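Local structure of GTPase activator-like protein (Chaetomium thermophilum, 5HIU) at residues 156-161 with 220-225; 145-150 with 208-213; 216-221 with 228-233. The protein probably acts as a GTPase activator through a RapGAP domain absent from this chain, which is the helical N-terminal part of TSC2. All coordinates share one frame; numbering follows the deposited sequence.

How the contacts relate
All three contacts lie in the middle of an elongated all-helical chain and involve helices 139-163, 204-219 and 224-240. Contact 3 is the most central and buried, its centre about 5 Å from the centre of the chain, and joins 204-219 to 224-240 through sulfur and aliphatic atoms. Contact 2, partly buried, sets 139-163 beside 204-219 with leucine and methionine; it touches contact 3 where L147 CD2 meets I217 CD1 at 4.3 Å. Contact 1 is a surface contact, its centre about 17 Å from that of the chain: an arginine of 139-163 against the turn leading into 224-240. The chemistry thus shifts from apolar packing to an arginine whose charge is met by carboxylates next to the contact.

Contact 1. Residues 156-161 with 220-225; sequences DARKLA and LTSVED
R158 reaches from helix 139-163 to V223, in the short connection between helices 204-219 and 224-240, so the contact ties one helix of this alpha-solenoid to the turn of a neighbouring helix pair. The tight part is the guanidinium itself. Methyl CG2 of V223 sits 3.3 Å above its plane, over the centre, and the two side chains cross at about a right angle. The same methyl also lies 3.4 Å from R158 NE, which shows that it covers the inner part of the group rather than one amino tip. Geometry along the chain explains the reach: CG stands beside the backbone N (chi1 -63°), and the chain then runs extended from CG to NE, carrying the flat group over the turn.

Ionic partners fix the rotation of that group. R158 NH1 forms a salt bridge with D226 and NE one with D181, near the start of helix 179-198, so two carboxylates hold the guanidinium in place while V223 covers one face. D226 also hydrogen-bonds T221 OG1, which links the arginine's counter-ion to the turn. This hydroxyl lies obliquely to the guanidinium, 3.4 Å from R158 NH1, and receives a weak bond from V223 N, 3.5 Å from T221 OG1 and nearly straight at 168°.

Towards solvent the contact becomes loose. The exposed S222 forms this open margin and meets merely the aliphatic part of the arginine, its OG 3.7 Å from R158 CD.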
loop_
_atom_site.group_PDB
_atom_site.type_symbol
_atom_site.label_atom_id
_atom_site.label_comp_id
_atom_site.label_asym_id
_atom_site.label_seq_id
_atom_site.Cartn_x
_atom_site.Cartn_y
_atom_site.Cartn_z
ATOM N N ASP A 156 14.938 0.300 12.905
ATOM C CA ASP A 156 15.956 0.400 13.924
ATOM C C ASP A 156 16.906 1.547 13.574
ATOM O O ASP A 156 17.074 2.466 14.380
ATOM C CB ASP A 156 16.676 -0.942 14.093
ATOM C CG ASP A 156 15.753 -2.051 14.636
ATOM O OD1 ASP A 156 14.565 -1.785 14.935
ATOM O OD2 ASP A 156 16.217 -3.201 14.760
ATOM N N ALA A 157 17.474 1.535 12.369
ATOM C CA ALA A 157 18.342 2.633 11.905
ATOM C C ALA A 157 17.726 3.994 12.174
ATOM O O ALA A 157 18.396 4.906 12.663
ATOM C CB ALA A 157 18.628 2.499 10.421
ATOM N N ARG A 158 16.440 4.109 11.858
ATOM C CA ARG A 158 15.679 5.337 12.044
ATOM C C ARG A 158 15.437 5.681 13.525
ATOM O O ARG A 158 15.298 6.853 13.867
ATOM C CB ARG A 158 14.329 5.209 11.345
ATOM C CG ARG A 158 14.374 5.035 9.833
ATOM C CD ARG A 158 13.127 4.303 9.323
ATOM N NE ARG A 158 13.154 4.131 7.871
ATOM C CZ ARG A 158 12.179 3.600 7.126
ATOM N NH1 ARG A 158 11.047 3.169 7.667
ATOM N NH2 ARG A 158 12.342 3.500 5.813
ATOM N N LYS A 159 15.342 4.664 14.384
ATOM C CA LYS A 159 15.217 4.876 15.835
ATOM C C LYS A 159 16.504 5.450 16.378
ATOM O O LYS A 159 16.505 6.435 17.116
ATOM C CB LYS A 159 14.911 3.567 16.579
ATOM C CG LYS A 159 13.450 3.159 16.524
ATOM C CD LYS A 159 13.198 1.781 17.122
ATOM C CE LYS A 159 11.734 1.388 16.955
ATOM N NZ LYS A 159 11.411 0.053 17.534
ATOM N N LEU A 160 17.601 4.820 15.993
ATOM C CA LEU A 160 18.913 5.206 16.467
ATOM C C LEU A 160 19.367 6.478 15.781
ATOM O O LEU A 160 20.301 7.119 16.248
ATOM C CB LEU A 160 19.922 4.081 16.223
ATOM C CG LEU A 160 19.494 2.736 16.824
ATOM C CD1 LEU A 160 20.376 1.594 16.330
ATOM C CD2 LEU A 160 19.453 2.822 18.348
ATOM N N ALA A 161 18.726 6.839 14.672
ATOM C CA ALA A 161 18.942 8.155 14.087
ATOM C C ALA A 161 18.268 9.223 14.948
ATOM O O ALA A 161 18.910 10.188 15.349
ATOM C CB ALA A 161 18.419 8.209 12.668
ATOM N N LEU A 220 2.679 1.544 10.678
ATOM C CA LEU A 220 3.734 1.996 11.574
ATOM C C LEU A 220 4.965 2.175 10.782
ATOM O O LEU A 220 5.712 1.252 10.592
ATOM C CB LEU A 220 3.943 1.033 12.751
ATOM C CG LEU A 220 4.167 -0.466 12.520
ATOM C CD1 LEU A 220 5.641 -0.828 12.466
ATOM C CD2 LEU A 220 3.527 -1.257 13.642
ATOM N N THR A 221 5.144 3.358 10.237
ATOM C CA THR A 221 6.375 3.664 9.540
ATOM C C THR A 221 6.526 5.153 9.556
ATOM O O THR A 221 5.565 5.892 9.339
ATOM C CB THR A 221 6.389 3.122 8.101
ATOM O OG1 THR A 221 7.620 3.468 7.463
ATOM C CG2 THR A 221 5.243 3.684 7.290
ATOM N N SER A 222 7.742 5.596 9.829
ATOM C CA SER A 222 8.008 7.008 10.004
ATOM C C SER A 222 8.212 7.671 8.651
ATOM O O SER A 222 8.262 8.895 8.578
ATOM C CB SER A 222 9.218 7.198 10.933
ATOM O OG SER A 222 10.264 6.273 10.675
ATOM N N VAL A 223 8.295 6.861 7.585
ATOM C CA VAL A 223 8.696 7.338 6.257
ATOM C C VAL A 223 7.616 7.134 5.186
ATOM O O VAL A 223 7.265 6.020 4.809
ATOM C CB VAL A 223 10.005 6.672 5.790
ATOM C CG1 VAL A 223 10.565 7.416 4.584
ATOM C CG2 VAL A 223 11.027 6.653 6.920
ATOM N N GLU A 224 7.115 8.253 4.700
ATOM C CA GLU A 224 6.077 8.321 3.705
ATOM C C GLU A 224 6.377 7.459 2.475
ATOM O O GLU A 224 5.472 6.846 1.896
ATOM C CB GLU A 224 5.909 9.793 3.328
ATOM C CG GLU A 224 5.032 10.081 2.136
ATOM C CD GLU A 224 4.462 11.484 2.166
ATOM O OE1 GLU A 224 4.589 12.169 3.202
ATOM O OE2 GLU A 224 3.872 11.910 1.153
ATOM N N ASP A 225 7.640 7.396 2.076
ATOM C CA ASP A 225 8.031 6.610 0.896
ATOM C C ASP A 225 7.695 5.135 1.040
ATOM O O ASP A 225 7.274 4.525 0.066
ATOM C CB ASP A 225 9.522 6.778 0.560
ATOM C CG ASP A 225 9.806 8.028 -0.261
ATOM O OD1 ASP A 225 8.882 8.594 -0.908
ATOM O OD2 ASP A 225 10.976 8.466 -0.246
#

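Contact 2. Residues 145-150 with 208-213; sequences LWLNQA and AGLIDM
L147 and N148 of helix 139-163 meet L210 and M213 of helix 204-219, two nearly parallel helices of the alpha-solenoid that stand side by side in its row. The short segments come within 10.2 Å of each other, axis to axis, and their directions differ by 17°. The contact is made by side chains, with M213 SD also reaching CA of N148; the nearest CA atoms, of N148 and M213, are 7.0 Å apart.

Along the first segment, W146 takes no part here and packs on helix 115-126, its ring edge-to-face with F115. The next residue, L147, points at the partner helix and carries the apolar centre. Its CB rests 3.7 Å from CG of M213, the two side chains sliding past each other in opposite directions. Farther out, L147 CD1 meets L210 CD1 at 3.4 Å, a methyl-to-methyl approach in which the side chains cross at about a right angle. The same CD1 of L147 also lies 3.8 Å from M213 CG, so this one methyl touches both partners and bridges them. Helix 179-198 covers this part, F188 packing on L147 and I195 on L210, and so helps to bury the two leucines.

N148 follows at the more open margin. M213 leaves its helix with CG anti to the backbone N (chi1 -169°), then bends at chi2 (63°) and again at chi3, which swings its sulfur across the asparagine: SD lies 3.9 Å from CB of N148. Beyond the sulfur, the terminal methyl CE of M213 stands 4.1 Å from OD1 of N148.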
loop_
_atom_site.group_PDB
_atom_site.type_symbol
_atom_site.label_atom_id
_atom_site.label_comp_id
_atom_site.label_asym_id
_atom_site.label_seq_id
_atom_site.Cartn_x
_atom_site.Cartn_y
_atom_site.Cartn_z
ATOM N N LEU A 145 9.712 -12.903 3.604
ATOM C CA LEU A 145 10.667 -13.023 4.691
ATOM C C LEU A 145 11.542 -11.768 4.726
ATOM O O LEU A 145 11.627 -11.056 5.722
ATOM C CB LEU A 145 11.500 -14.273 4.470
ATOM C CG LEU A 145 12.567 -14.640 5.495
ATOM C CD1 LEU A 145 12.127 -14.323 6.919
ATOM C CD2 LEU A 145 12.907 -16.120 5.314
ATOM N N TRP A 146 12.147 -11.481 3.590
ATOM C CA TRP A 146 13.011 -10.332 3.446
ATOM C C TRP A 146 12.349 -8.985 3.778
ATOM O O TRP A 146 13.028 -8.061 4.215
ATOM C CB TRP A 146 13.534 -10.315 2.010
ATOM C CG TRP A 146 14.637 -11.270 1.774
ATOM C CD1 TRP A 146 15.104 -12.230 2.625
ATOM C CD2 TRP A 146 15.428 -11.353 0.603
ATOM N NE1 TRP A 146 16.145 -12.899 2.042
ATOM C CE2 TRP A 146 16.364 -12.373 0.803
ATOM C CE3 TRP A 146 15.439 -10.652 -0.596
ATOM C CZ2 TRP A 146 17.288 -12.722 -0.151
ATOM C CZ3 TRP A 146 16.354 -11.000 -1.546
ATOM C CH2 TRP A 146 17.280 -12.022 -1.316
ATOM N N LEU A 147 11.046 -8.868 3.546
ATOM C CA LEU A 147 10.331 -7.649 3.880
ATOM C C LEU A 147 10.401 -7.412 5.364
ATOM O O LEU A 147 10.655 -6.296 5.816
ATOM C CB LEU A 147 8.852 -7.749 3.507
ATOM C CG LEU A 147 8.391 -7.069 2.235
ATOM C CD1 LEU A 147 6.899 -7.329 2.092
ATOM C CD2 LEU A 147 8.674 -5.585 2.275
ATOM N N ASN A 148 10.122 -8.473 6.120
ATOM C CA ASN A 148 10.151 -8.399 7.563
ATOM C C ASN A 148 11.555 -7.957 7.966
ATOM O O ASN A 148 11.723 -6.933 8.612
ATOM C CB ASN A 148 9.787 -9.753 8.154
ATOM C CG ASN A 148 9.581 -9.721 9.665
ATOM O OD1 ASN A 148 9.012 -8.792 10.227
ATOM N ND2 ASN A 148 10.020 -10.765 10.320
ATOM N N GLN A 149 12.562 -8.702 7.526
ATOM C CA GLN A 149 13.938 -8.355 7.815
ATOM C C GLN A 149 14.177 -6.914 7.446
ATOM O O GLN A 149 14.642 -6.129 8.285
ATOM C CB GLN A 149 14.907 -9.213 7.012
ATOM C CG GLN A 149 15.195 -10.592 7.584
ATOM C CD GLN A 149 16.316 -11.310 6.831
ATOM O OE1 GLN A 149 17.187 -10.678 6.189
ATOM N NE2 GLN A 149 16.299 -12.641 6.898
ATOM N N ALA A 150 13.852 -6.554 6.203
ATOM C CA ALA A 150 14.314 -5.271 5.665
ATOM C C ALA A 150 13.668 -4.120 6.403
ATOM O O ALA A 150 14.329 -3.159 6.805
ATOM C CB ALA A 150 14.050 -5.154 4.180
ATOM N N ALA A 208 -1.702 -13.842 1.355
ATOM C CA ALA A 208 -2.236 -13.492 2.663
ATOM C C ALA A 208 -1.083 -13.007 3.537
ATOM O O ALA A 208 -1.162 -11.932 4.139
ATOM C CB ALA A 208 -2.930 -14.680 3.290
ATOM N N GLY A 209 0.015 -13.758 3.554
ATOM C CA GLY A 209 1.187 -13.342 4.312
ATOM C C GLY A 209 1.757 -12.007 3.829
ATOM O O GLY A 209 2.114 -11.109 4.614
ATOM N N LEU A 210 1.861 -11.867 2.522
ATOM C CA LEU A 210 2.481 -10.686 1.987
ATOM C C LEU A 210 1.638 -9.467 2.349
ATOM O O LEU A 210 2.168 -8.486 2.845
ATOM C CB LEU A 210 2.657 -10.821 0.488
ATOM C CG LEU A 210 3.139 -9.555 -0.197
ATOM C CD1 LEU A 210 4.427 -9.000 0.411
ATOM C CD2 LEU A 210 3.315 -9.872 -1.669
ATOM N N ILE A 211 0.326 -9.564 2.143
ATOM C CA ILE A 211 -0.590 -8.477 2.459
ATOM C C ILE A 211 -0.449 -8.015 3.896
ATOM O O ILE A 211 -0.291 -6.813 4.133
ATOM C CB ILE A 211 -2.051 -8.873 2.184
ATOM C CG1 ILE A 211 -2.309 -8.900 0.675
ATOM C CG2 ILE A 211 -3.019 -7.893 2.828
ATOM C CD1 ILE A 211 -3.430 -9.838 0.268
ATOM N N ASP A 212 -0.503 -8.958 4.845
ATOM C CA ASP A 212 -0.323 -8.639 6.275
ATOM C C ASP A 212 0.928 -7.818 6.520
ATOM O O ASP A 212 0.918 -6.827 7.250
ATOM C CB ASP A 212 -0.191 -9.910 7.135
ATOM C CG ASP A 212 -1.446 -10.724 7.172
ATOM O OD1 ASP A 212 -2.483 -10.266 6.661
ATOM O OD2 ASP A 212 -1.397 -11.845 7.711
ATOM N N MET A 213 2.016 -8.262 5.923
ATOM C CA MET A 213 3.301 -7.620 6.118
ATOM C C MET A 213 3.272 -6.151 5.645
ATOM O O MET A 213 3.789 -5.262 6.334
ATOM C CB MET A 213 4.358 -8.421 5.353
ATOM C CG MET A 213 5.803 -8.075 5.629
ATOM S SD MET A 213 6.253 -8.390 7.333
ATOM C CE MET A 213 6.310 -6.725 8.011
#

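Contact 3. Residues 216-221 with 228-233; sequences KICMLT and RACIHV
C230 points toward helix 204-219, its CB against C218 and its SG against I217, and these three buried residues make up the whole touching set. The nearest backbones are those of C218 and C230, whose CA atoms are 6.8 Å apart. In the first shell, the sulfur of C218 comes alongside the other cysteine, SG lying 3.5 Å from CB of C230. The sulfur of C230 is directed instead at the isoleucine, its SG 3.8 Å from CG2 of I217 and 4.2 Å from CB of I217. It therefore meets the branched base of that side chain, and the contact is one of sulfur against aliphatic carbon.

Torsions set these approaches. I217 keeps CG1 beside the backbone N (chi1 -67°), which leaves CG2 anti to it, where the C230 thiol arrives. C230 keeps SG beside its own backbone N (chi1 -66°), which carries the sulfur towards I217.

The next shell consists of other helices. V254 and I258 of helix 245-261 pack on C218, F188 of helix 179-198 on C230, and Y151 of helix 139-163 on I217, so the sulfurs and the isoleucine are flanked by apolar or aromatic groups of three further helices. These layers belong to an antiparallel helical hairpin of the alpha-solenoid: helices 204-219 and 224-240 run in roughly opposite directions and are joined by a short turn, with the contact close to that turn.

The two sulfurs, C218 SG and C230 SG, are 4.2 Å apart, far beyond disulfide length. The cysteines thus serve here as small apolar side chains, and the hairpin is held at this point by packing rather than by a covalent or polar link.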
loop_
_atom_site.group_PDB
_atom_site.type_symbol
_atom_site.label_atom_id
_atom_site.label_comp_id
_atom_site.label_asym_id
_atom_site.label_seq_id
_atom_site.Cartn_x
_atom_site.Cartn_y
_atom_site.Cartn_z
ATOM N N LYS A 216 1.082 -3.929 8.065
ATOM C CA LYS A 216 1.874 -3.649 9.270
ATOM C C LYS A 216 2.710 -2.394 8.988
ATOM O O LYS A 216 2.562 -1.345 9.627
ATOM C CB LYS A 216 2.783 -4.847 9.567
ATOM C CG LYS A 216 3.215 -5.033 11.011
ATOM C CD LYS A 216 3.932 -6.375 11.189
ATOM C CE LYS A 216 3.420 -7.112 12.419
ATOM N NZ LYS A 216 4.232 -8.312 12.770
ATOM N N ILE A 217 3.549 -2.497 7.972
ATOM C CA ILE A 217 4.423 -1.404 7.601
ATOM C C ILE A 217 3.634 -0.122 7.343
ATOM O O ILE A 217 4.059 0.959 7.729
ATOM C CB ILE A 217 5.272 -1.790 6.394
ATOM C CG1 ILE A 217 6.237 -2.910 6.807
ATOM C CG2 ILE A 217 6.045 -0.601 5.859
ATOM C CD1 ILE A 217 6.809 -3.665 5.628
ATOM N N CYS A 218 2.473 -0.244 6.719
ATOM C CA CYS A 218 1.608 0.899 6.502
ATOM C C CYS A 218 1.231 1.601 7.798
ATOM O O CYS A 218 1.330 2.817 7.915
ATOM C CB CYS A 218 0.344 0.472 5.776
ATOM S SG CYS A 218 0.559 0.322 3.988
ATOM N N MET A 219 0.825 0.838 8.798
ATOM C CA MET A 219 0.334 1.442 10.018
ATOM C C MET A 219 1.423 1.823 10.985
ATOM O O MET A 219 1.132 2.363 12.039
ATOM C CB MET A 219 -0.684 0.517 10.682
ATOM C CG MET A 219 -1.918 0.293 9.820
ATOM S SD MET A 219 -2.625 1.832 9.170
ATOM C CE MET A 219 -3.170 2.517 10.735
ATOM N N LEU A 220 2.679 1.544 10.678
ATOM C CA LEU A 220 3.734 1.996 11.574
ATOM C C LEU A 220 4.965 2.175 10.782
ATOM O O LEU A 220 5.712 1.252 10.592
ATOM C CB LEU A 220 3.943 1.033 12.751
ATOM C CG LEU A 220 4.167 -0.466 12.520
ATOM C CD1 LEU A 220 5.641 -0.828 12.466
ATOM C CD2 LEU A 220 3.527 -1.257 13.642
ATOM N N THR A 221 5.144 3.358 10.237
ATOM C CA THR A 221 6.375 3.664 9.540
ATOM C C THR A 221 6.526 5.153 9.556
ATOM O O THR A 221 5.565 5.892 9.339
ATOM C CB THR A 221 6.389 3.122 8.101
ATOM O OG1 THR A 221 7.620 3.468 7.463
ATOM C CG2 THR A 221 5.243 3.684 7.290
ATOM N N ARG A 228 4.073 5.051 0.219
ATOM C CA ARG A 228 3.890 5.168 -1.210
ATOM C C ARG A 228 4.193 3.799 -1.777
ATOM O O ARG A 228 3.445 3.277 -2.597
ATOM C CB ARG A 228 4.809 6.244 -1.788
ATOM C CG ARG A 228 4.836 6.297 -3.295
ATOM C CD ARG A 228 5.750 7.405 -3.813
ATOM N NE ARG A 228 5.034 8.669 -3.959
ATOM C CZ ARG A 228 4.947 9.623 -3.033
ATOM N NH1 ARG A 228 5.540 9.507 -1.843
ATOM N NH2 ARG A 228 4.253 10.723 -3.303
ATOM N N ALA A 229 5.268 3.203 -1.284
ATOM C CA ALA A 229 5.757 1.944 -1.823
ATOM C C ALA A 229 4.758 0.823 -1.567
ATOM O O ALA A 229 4.456 0.079 -2.482
ATOM C CB ALA A 229 7.130 1.596 -1.239
ATOM N N CYS A 230 4.244 0.720 -0.339
ATOM C CA CYS A 230 3.251 -0.287 -0.001
ATOM C C CYS A 230 1.962 -0.146 -0.776
ATOM O O CYS A 230 1.313 -1.142 -1.080
ATOM C CB CYS A 230 2.915 -0.236 1.481
ATOM S SG CYS A 230 4.322 -0.692 2.482
ATOM N N ILE A 231 1.568 1.085 -1.087
ATOM C CA ILE A 231 0.386 1.294 -1.902
ATOM C C ILE A 231 0.621 0.726 -3.283
ATOM O O ILE A 231 -0.253 0.080 -3.866
ATOM C CB ILE A 231 0.032 2.781 -2.019
ATOM C CG1 ILE A 231 -0.535 3.272 -0.698
ATOM C CG2 ILE A 231 -1.000 3.032 -3.113
ATOM C CD1 ILE A 231 -0.454 4.781 -0.563
ATOM N N HIS A 232 1.795 0.994 -3.826
ATOM C CA HIS A 232 2.129 0.478 -5.149
ATOM C C HIS A 232 2.200 -1.038 -5.140
ATOM O O HIS A 232 1.765 -1.660 -6.100
ATOM C CB HIS A 232 3.381 1.159 -5.705
ATOM C CG HIS A 232 3.191 2.635 -5.868
ATOM N ND1 HIS A 232 2.053 3.174 -6.435
ATOM C CD2 HIS A 232 3.948 3.687 -5.478
ATOM C CE1 HIS A 232 2.131 4.492 -6.411
ATOM N NE2 HIS A 232 3.270 4.830 -5.834
ATOM N N VAL A 233 2.630 -1.639 -4.027
ATOM C CA VAL A 233 2.631 -3.090 -3.957
ATOM C C VAL A 233 1.205 -3.598 -4.043
ATOM O O VAL A 233 0.920 -4.545 -4.756
ATOM C CB VAL A 233 3.362 -3.614 -2.722
ATOM C CG1 VAL A 233 2.957 -5.047 -2.407
ATOM C CG2 VAL A 233 4.856 -3.531 -2.946
#